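Local atomic coordinates of imelysin (Bacteroides ovatus ATCC 8483, PDB entry 3OYV), a protein that probably takes part in bacterial iron uptake as an imelysin-like, metal-binding outer-membrane protein. Residues 86-89 and 90-94; 96-99 and 100-104; 22-25 and 26-30. One frame throughout, in Å; residues are numbered along the deposited sequence. Where two conformers were deposited one is given.

Overall arrangement
The chain folds mostly into helices, and all three contacts are local, each joining successive turns of one helix without closing a long loop. From the N terminus, contact 3 (22-30) comes first, near the start of helix 21-47, and packs this helix against helices 223-261, 319-323 and 343-351. Helix 71-102 then carries contact 1 (86-94), a widened turn facing helices 121-137, 158-177 and 189-214, and contact 2 (96-104), its last turn and the cap beyond it. Contacts 1 and 2 have centres about 14 Å apart and touch where Ala-92 O meets Pro-97 CD. Contact 3 lies about 32 Å from contact 1 and 35 Å from contact 2, centre to centre. None nests or crosses.

Contact 1 of 3, residues 86-89 and 90-94; sequences ANEV and GTAKI
Val-89 meets both Lys-93 and Ile-94 along one side of helix 71-102, where the backbone widens by one residue. Its CG1 lies 4.0 Å from Ile-94 CD1, an apolar contact, while CG2 approaches Lys-93 CD at 4.1 Å; the branches part because CG1 stands anti to the backbone N (chi1 172°) and CG2 anti to the carbonyl carbon. The Lys-93 chain runs extended past Val-89, its CE crossing near Glu-88 CG at about a right angle. Its ammonium stays apart from the Glu-88 carboxylate and is held by a salt bridge with Glu-286 and hydrogen bonds with Asn-128 and Glu-114. In the one of its two conformers described, Glu-88 bends at chi2 (71°), which brings OE2 3.4 Å from Ala-92 CB.

The backbone explains this spacing. Glu-88 O accepts two N-H groups, Ala-92 N at 3.0 Å from above the carbonyl plane and Lys-93 N at 2.8 Å nearly head-on, the latter the straighter bond at 168°. Next, Ile-94 N reaches Val-89 O at 2.9 Å. One residue before Glu-88, Asn-87 O is likewise shared, by Thr-91 N and by Thr-91 OG1 at 2.7 Å. Tyr-125 of helix 121-137 and Ile-175 of helix 158-177 cover the Val-89 and Ile-94 side. Two successive bonds spanning five residues within an otherwise alpha-helical run are the mark of a pi-bulge.

Contact 2 of 3, residues 96-99 and 100-104; sequences DPYN and LYKAG
This is a surface contact at the C-terminal end of helix 71-102, in which Lys-102 lies over one face of the Tyr-98 ring a turn away. Lys-102 CG sits 3.7 Å from the centroid of the Tyr-98 ring and 22° off the ring normal, a CH-pi contact displaced toward the rim on the hydroxyl side, where CG comes 3.5 Å from Tyr-98 CZ. The ring reaches this position because Tyr-98 CG is turned anti to the backbone N (chi1 179°), swinging the phenol toward the following turn. The lysine chain is bent twice, at chi2 and chi3, which keeps CD beside the phenol, 3.7 Å from Tyr-98 OH, before the ammonium leaves the ring. A water joins the polar ends: it lies 3.0 Å from Tyr-98 OH and accepts a hydrogen bond from Lys-102 NZ at 3.1 Å, so the two side chains are held both by their carbon surfaces and through solvent.

Beneath them Lys-102 N bonds to Tyr-98 O, part of a run of four backbone bonds from Leu-100 to Ala-103. Leu-100 CG rests 3.4 Å from Asp-96 O, while its side chain packs on Glu-108 and Ala-109 of helix 106-111. Tyr-101 leads away to Ile-186 and Pro-187, and Thr-191, Val-192 and Met-195 of helix 189-214 touch the Tyr-98 side chain. The helix stops just beyond Lys-102. Gly-104 takes a positive phi of 95°, and its N bonds to Tyr-101 O at 2.9 Å. With glycine the first residue to leave helical angles and two bonds reaching back into the last turn, this is a Schellman motif, a classic C-terminal helix cap.

Contact 3 of 3, residues 22-25 and 26-30; sequences SSWH and NYMRN
An edge-on, in-plane Met-aromatic contact is the unusual feature here: Met-28, deposited in two conformers, in the one described sets its SE in the plane of the Trp-24 ring, 4.9 Å from the centroid of the five-membered ring. The residue is selenomethionine, so selenium stands in for the methionine sulfur, and the contact spans one helical turn. SE lies 3.9 Å from Trp-24 CD1 and 4.1 Å from Trp-24 NE1, so it flanks the pyrrole side of the indole rather than covering a face. The side chain then doubles back at its last torsion (chi3 -59°), which returns CE to within 3.8 Å of Trp-24 CD1. Met-28 CG touches that same carbon at 3.8 Å, making CD1 the common meeting point of the two chains. The indole N-H itself is engaged by the carbonyl of Leu-350.

On another side of the helix, Asn-26 lies by Ser-22, with ND2 3.7 Å from Ser-22 OG in the serine conformer described, yet their polar ends are bonded to other residues: Asn-26 to Trp-321 O and Trp-326 NE1, Ser-22 to Ser-322 O. Four backbone bonds between residues four apart, such as Met-28 N to Trp-24 O at 2.9 Å, keep the turn regular.

Several helices pack on this part of helix 21-47. Helix 343-351, which leads into strand 352-353, receives Tyr-27 and Met-28; helix 319-323 meets Ser-23; and helix 223-261 packs on His-25, Met-28 and Arg-29.

Contact 1 of 3, residues 86-89 and 90-94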
loop_
_atom_site.group_PDB
_atom_site.type_symbol
_atom_site.label_atom_id
_atom_site.label_comp_id
_atom_site.label_asym_id
_atom_site.label_seq_id
_atom_site.Cartn_x
_atom_site.Cartn_y
_atom_site.Cartn_z
ATOM N N ALA A 86 -10.049 2.436 5.173
ATOM C CA ALA A 86 -10.981 3.505 4.861
ATOM C C ALA A 86 -10.780 4.719 5.780
ATOM O O ALA A 86 -10.780 5.870 5.324
ATOM C CB ALA A 86 -12.434 2.995 4.934
ATOM N N ASN A 87 -10.558 4.439 7.049
ATOM C CA ASN A 87 -10.249 5.492 8.029
ATOM C C ASN A 87 -8.946 6.190 7.699
ATOM O O ASN A 87 -8.869 7.428 7.691
ATOM C CB ASN A 87 -10.156 4.935 9.441
ATOM C CG ASN A 87 -9.505 5.912 10.416
ATOM O OD1 ASN A 87 -10.187 6.643 11.109
ATOM N ND2 ASN A 87 -8.182 5.948 10.434
ATOM N N GLU A 88 -7.914 5.406 7.426
ATOM C CA GLU A 88 -6.594 5.990 7.147
ATOM C C GLU A 88 -6.596 6.852 5.891
ATOM O O GLU A 88 -6.026 7.953 5.893
ATOM C CB GLU A 88 -5.537 4.892 7.041
ATOM C CG GLU A 88 -4.139 5.405 6.645
ATOM C CD GLU A 88 -3.452 6.189 7.725
ATOM O OE1 GLU A 88 -3.910 6.166 8.889
ATOM O OE2 GLU A 88 -2.423 6.828 7.397
ATOM N N VAL A 89 -7.233 6.392 4.830
ATOM C CA VAL A 89 -7.296 7.156 3.611
ATOM C C VAL A 89 -8.026 8.467 3.856
ATOM O O VAL A 89 -7.544 9.536 3.477
ATOM C CB VAL A 89 -7.966 6.379 2.491
ATOM C CG1 VAL A 89 -8.192 7.249 1.300
ATOM C CG2 VAL A 89 -7.072 5.149 2.109
ATOM N N GLY A 90 -9.207 8.395 4.468
ATOM C CA GLY A 90 -10.023 9.605 4.608
ATOM C C GLY A 90 -9.461 10.615 5.589
ATOM O O GLY A 90 -9.391 11.832 5.301
ATOM N N THR A 91 -9.102 10.123 6.747
ATOM C CA THR A 91 -8.781 11.019 7.836
ATOM C C THR A 91 -7.293 11.375 7.882
ATOM O O THR A 91 -6.949 12.438 8.354
ATOM C CB THR A 91 -9.164 10.471 9.223
ATOM O OG1 THR A 91 -8.346 9.370 9.478
ATOM C CG2 THR A 91 -10.581 9.997 9.353
ATOM N N ALA A 92 -6.413 10.502 7.372
ATOM C CA ALA A 92 -4.975 10.767 7.409
ATOM C C ALA A 92 -4.402 11.115 6.043
ATOM O O ALA A 92 -3.863 12.215 5.841
ATOM C CB ALA A 92 -4.208 9.614 8.032
ATOM N N LYS A 93 -4.526 10.214 5.082
ATOM C CA LYS A 93 -3.908 10.473 3.780
ATOM C C LYS A 93 -4.495 11.728 3.110
ATOM O O LYS A 93 -3.759 12.570 2.570
ATOM C CB LYS A 93 -3.988 9.245 2.864
ATOM C CG LYS A 93 -3.306 8.007 3.432
ATOM C CD LYS A 93 -3.318 6.841 2.445
ATOM C CE LYS A 93 -2.728 5.563 3.009
ATOM N NZ LYS A 93 -2.298 4.661 1.908
ATOM N N ILE A 94 -5.814 11.856 3.143
ATOM C CA ILE A 94 -6.492 13.031 2.596
ATOM C C ILE A 94 -6.670 14.106 3.685
ATOM O O ILE A 94 -6.359 15.298 3.485
ATOM C CB ILE A 94 -7.856 12.652 1.947
ATOM C CG1 ILE A 94 -7.612 11.607 0.854
ATOM C CG2 ILE A 94 -8.580 13.940 1.406
ATOM C CD1 ILE A 94 -8.903 11.069 0.254
#

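Contact 2 of 3, residues 96-99 and 100-104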
loop_
_atom_site.group_PDB
_atom_site.type_symbol
_atom_site.label_atom_id
_atom_site.label_comp_id
_atom_site.label_asym_id
_atom_site.label_seq_id
_atom_site.Cartn_x
_atom_site.Cartn_y
_atom_site.Cartn_z
ATOM N N ASP A 96 -5.213 14.794 6.725
ATOM C CA ASP A 96 -4.110 15.548 7.334
ATOM C C ASP A 96 -3.681 16.728 6.461
ATOM O O ASP A 96 -3.614 17.865 6.946
ATOM C CB ASP A 96 -2.943 14.651 7.736
ATOM C CG ASP A 96 -3.253 13.790 8.932
ATOM O OD1 ASP A 96 -4.222 14.084 9.666
ATOM O OD2 ASP A 96 -2.484 12.819 9.158
ATOM N N PRO A 97 -3.383 16.485 5.176
ATOM C CA PRO A 97 -3.089 17.655 4.338
ATOM C C PRO A 97 -4.236 18.677 4.295
ATOM O O PRO A 97 -3.998 19.890 4.331
ATOM C CB PRO A 97 -2.761 17.034 2.970
ATOM C CG PRO A 97 -2.342 15.659 3.287
ATOM C CD PRO A 97 -3.133 15.220 4.457
ATOM N N TYR A 98 -5.468 18.201 4.194
ATOM C CA TYR A 98 -6.609 19.112 4.158
ATOM C C TYR A 98 -6.685 19.985 5.410
ATOM O O TYR A 98 -6.807 21.209 5.304
ATOM C CB TYR A 98 -7.921 18.292 3.977
ATOM C CG TYR A 98 -9.130 19.188 3.954
ATOM C CD1 TYR A 98 -9.505 19.856 2.779
ATOM C CD2 TYR A 98 -9.896 19.420 5.122
ATOM C CE1 TYR A 98 -10.582 20.747 2.756
ATOM C CE2 TYR A 98 -10.972 20.306 5.099
ATOM C CZ TYR A 98 -11.314 20.948 3.926
ATOM O OH TYR A 98 -12.383 21.819 3.893
ATOM N N ASN A 99 -6.574 19.387 6.584
ATOM C CA ASN A 99 -6.704 20.186 7.812
ATOM C C ASN A 99 -5.521 21.145 7.982
ATOM O O ASN A 99 -5.707 22.297 8.385
ATOM C CB ASN A 99 -6.860 19.287 9.019
ATOM C CG ASN A 99 -8.194 18.608 9.037
ATOM O OD1 ASN A 99 -9.184 19.151 8.555
ATOM N ND2 ASN A 99 -8.224 17.401 9.571
ATOM N N LEU A 100 -4.304 20.698 7.660
ATOM C CA LEU A 100 -3.166 21.635 7.644
ATOM C C LEU A 100 -3.450 22.839 6.724
ATOM O O LEU A 100 -3.215 24.002 7.099
ATOM C CB LEU A 100 -1.894 20.928 7.154
ATOM C CG LEU A 100 -1.196 19.996 8.112
ATOM C CD1 LEU A 100 -0.175 19.081 7.402
ATOM C CD2 LEU A 100 -0.552 20.780 9.286
ATOM N N TYR A 101 -3.963 22.585 5.533
ATOM C CA TYR A 101 -4.162 23.609 4.542
ATOM C C TYR A 101 -5.198 24.602 5.069
ATOM O O TYR A 101 -4.994 25.831 5.004
ATOM C CB TYR A 101 -4.617 22.996 3.214
ATOM C CG TYR A 101 -4.518 23.955 2.077
ATOM C CD1 TYR A 101 -5.419 25.027 1.923
ATOM C CD2 TYR A 101 -3.468 23.852 1.154
ATOM C CE1 TYR A 101 -5.285 25.909 0.885
ATOM C CE2 TYR A 101 -3.339 24.745 0.136
ATOM C CZ TYR A 101 -4.228 25.762 -0.011
ATOM O OH TYR A 101 -4.093 26.667 -1.063
ATOM N N LYS A 102 -6.323 24.090 5.572
ATOM C CA LYS A 102 -7.401 24.981 6.023
ATOM C C LYS A 102 -6.984 25.834 7.220
ATOM O O LYS A 102 -7.561 26.920 7.407
ATOM C CB LYS A 102 -8.648 24.186 6.345
ATOM C CG LYS A 102 -9.265 23.436 5.168
ATOM C CD LYS A 102 -9.566 24.288 3.960
ATOM C CE LYS A 102 -10.616 25.335 4.209
ATOM N NZ LYS A 102 -10.999 25.987 2.910
ATOM N N ALA A 103 -6.025 25.344 8.021
ATOM C CA ALA A 103 -5.463 26.100 9.144
ATOM C C ALA A 103 -4.463 27.182 8.720
ATOM O O ALA A 103 -3.949 27.903 9.586
ATOM C CB ALA A 103 -4.800 25.173 10.113
ATOM N N GLY A 104 -4.165 27.251 7.426
ATOM C CA GLY A 104 -3.230 28.230 6.873
ATOM C C GLY A 104 -1.823 27.675 6.725
ATOM O O GLY A 104 -0.930 28.383 6.229
HETATM O O HOH W 1 -12.391 23.571 1.492
#

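Contact 3 of 3, residues 22-25 and 26-30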
loop_
_atom_site.group_PDB
_atom_site.type_symbol
_atom_site.label_atom_id
_atom_site.label_comp_id
_atom_site.label_asym_id
_atom_site.label_seq_id
_atom_site.Cartn_x
_atom_site.Cartn_y
_atom_site.Cartn_z
ATOM N N SER A 22 27.018 8.618 -8.471
ATOM C CA SER A 22 27.436 7.346 -7.913
ATOM C C SER A 22 26.675 7.035 -6.636
ATOM O O SER A 22 26.169 5.929 -6.454
ATOM C CB SER A 22 28.936 7.346 -7.625
ATOM O OG SER A 22 29.306 6.083 -7.157
ATOM N N SER A 23 26.549 8.021 -5.760
ATOM C CA SER A 23 25.763 7.846 -4.533
ATOM C C SER A 23 24.299 7.539 -4.870
ATOM O O SER A 23 23.669 6.701 -4.244
ATOM C CB SER A 23 25.821 9.107 -3.666
ATOM O OG SER A 23 27.130 9.332 -3.160
ATOM N N TRP A 24 23.765 8.239 -5.869
ATOM C CA TRP A 24 22.369 8.045 -6.291
ATOM C C TRP A 24 22.159 6.600 -6.756
ATOM O O TRP A 24 21.198 5.930 -6.345
ATOM C CB TRP A 24 22.027 9.021 -7.413
ATOM C CG TRP A 24 20.592 9.402 -7.533
ATOM C CD1 TRP A 24 19.536 8.597 -7.850
ATOM C CD2 TRP A 24 20.062 10.707 -7.347
ATOM N NE1 TRP A 24 18.381 9.331 -7.873
ATOM C CE2 TRP A 24 18.672 10.636 -7.579
ATOM C CE3 TRP A 24 20.626 11.937 -7.005
ATOM C CZ2 TRP A 24 17.847 11.747 -7.478
ATOM C CZ3 TRP A 24 19.814 13.018 -6.924
ATOM C CH2 TRP A 24 18.428 12.918 -7.133
ATOM N N HIS A 25 23.072 6.091 -7.577
ATOM C CA HIS A 25 23.009 4.695 -8.044
ATOM C C HIS A 25 23.044 3.727 -6.884
ATOM O O HIS A 25 22.218 2.798 -6.785
ATOM C CB HIS A 25 24.171 4.377 -8.989
ATOM C CG HIS A 25 24.173 5.202 -10.254
ATOM N ND1 HIS A 25 25.274 5.289 -11.089
ATOM C CD2 HIS A 25 23.243 6.031 -10.790
ATOM C CE1 HIS A 25 24.997 6.085 -12.108
ATOM N NE2 HIS A 25 23.768 6.536 -11.959
ATOM N N ASN A 26 24.055 3.883 -6.033
ATOM C CA ASN A 26 24.220 2.972 -4.921
ATOM C C ASN A 26 23.043 2.984 -3.943
ATOM O O ASN A 26 22.639 1.921 -3.438
ATOM C CB ASN A 26 25.527 3.285 -4.203
ATOM C CG ASN A 26 26.748 2.814 -5.002
ATOM O OD1 ASN A 26 26.672 1.814 -5.711
ATOM N ND2 ASN A 26 27.883 3.518 -4.856
ATOM N N TYR A 27 22.531 4.170 -3.644
ATOM C CA TYR A 27 21.439 4.248 -2.669
ATOM C C TYR A 27 20.128 3.738 -3.265
ATOM O O TYR A 27 19.367 3.056 -2.589
ATOM C CB TYR A 27 21.287 5.624 -2.036
ATOM C CG TYR A 27 20.534 5.509 -0.737
ATOM C CD1 TYR A 27 21.040 4.738 0.313
ATOM C CD2 TYR A 27 19.314 6.138 -0.569
ATOM C CE1 TYR A 27 20.365 4.617 1.490
ATOM C CE2 TYR A 27 18.623 6.024 0.630
ATOM C CZ TYR A 27 19.161 5.261 1.662
ATOM O OH TYR A 27 18.503 5.136 2.877
HETATM N N MSE A 28 19.867 4.056 -4.535
HETATM C CA MSE A 28 18.693 3.479 -5.227
HETATM C C MSE A 28 18.756 1.966 -5.160
HETATM O O MSE A 28 17.752 1.319 -4.868
HETATM C CB MSE A 28 18.592 3.895 -6.689
HETATM C CG MSE A 28 17.969 5.218 -6.947
HETATM SE SE MSE A 28 17.500 5.414 -8.790
HETATM C CE MSE A 28 19.256 5.162 -9.549
ATOM N N ARG A 29 19.926 1.415 -5.495
ATOM C CA ARG A 29 20.097 -0.030 -5.422
ATOM C C ARG A 29 19.807 -0.556 -4.015
ATOM O O ARG A 29 19.142 -1.572 -3.845
ATOM C CB ARG A 29 21.502 -0.486 -5.871
ATOM C CG ARG A 29 21.759 -1.933 -5.733
ATOM C CD ARG A 29 23.061 -2.295 -6.370
ATOM N NE ARG A 29 23.383 -3.669 -5.990
ATOM C CZ ARG A 29 24.428 -4.366 -6.427
ATOM N NH1 ARG A 29 25.304 -3.808 -7.216
ATOM N NH2 ARG A 29 24.613 -5.621 -6.022
ATOM N N ASN A 30 20.343 0.128 -3.009
ATOM C CA ASN A 30 20.136 -0.293 -1.641
ATOM C C ASN A 30 18.643 -0.338 -1.286
ATOM O O ASN A 30 18.149 -1.312 -0.725
ATOM C CB ASN A 30 20.867 0.637 -0.672
ATOM C CG ASN A 30 20.977 0.025 0.722
ATOM O OD1 ASN A 30 21.678 -0.963 0.914
ATOM N ND2 ASN A 30 20.230 0.577 1.695
#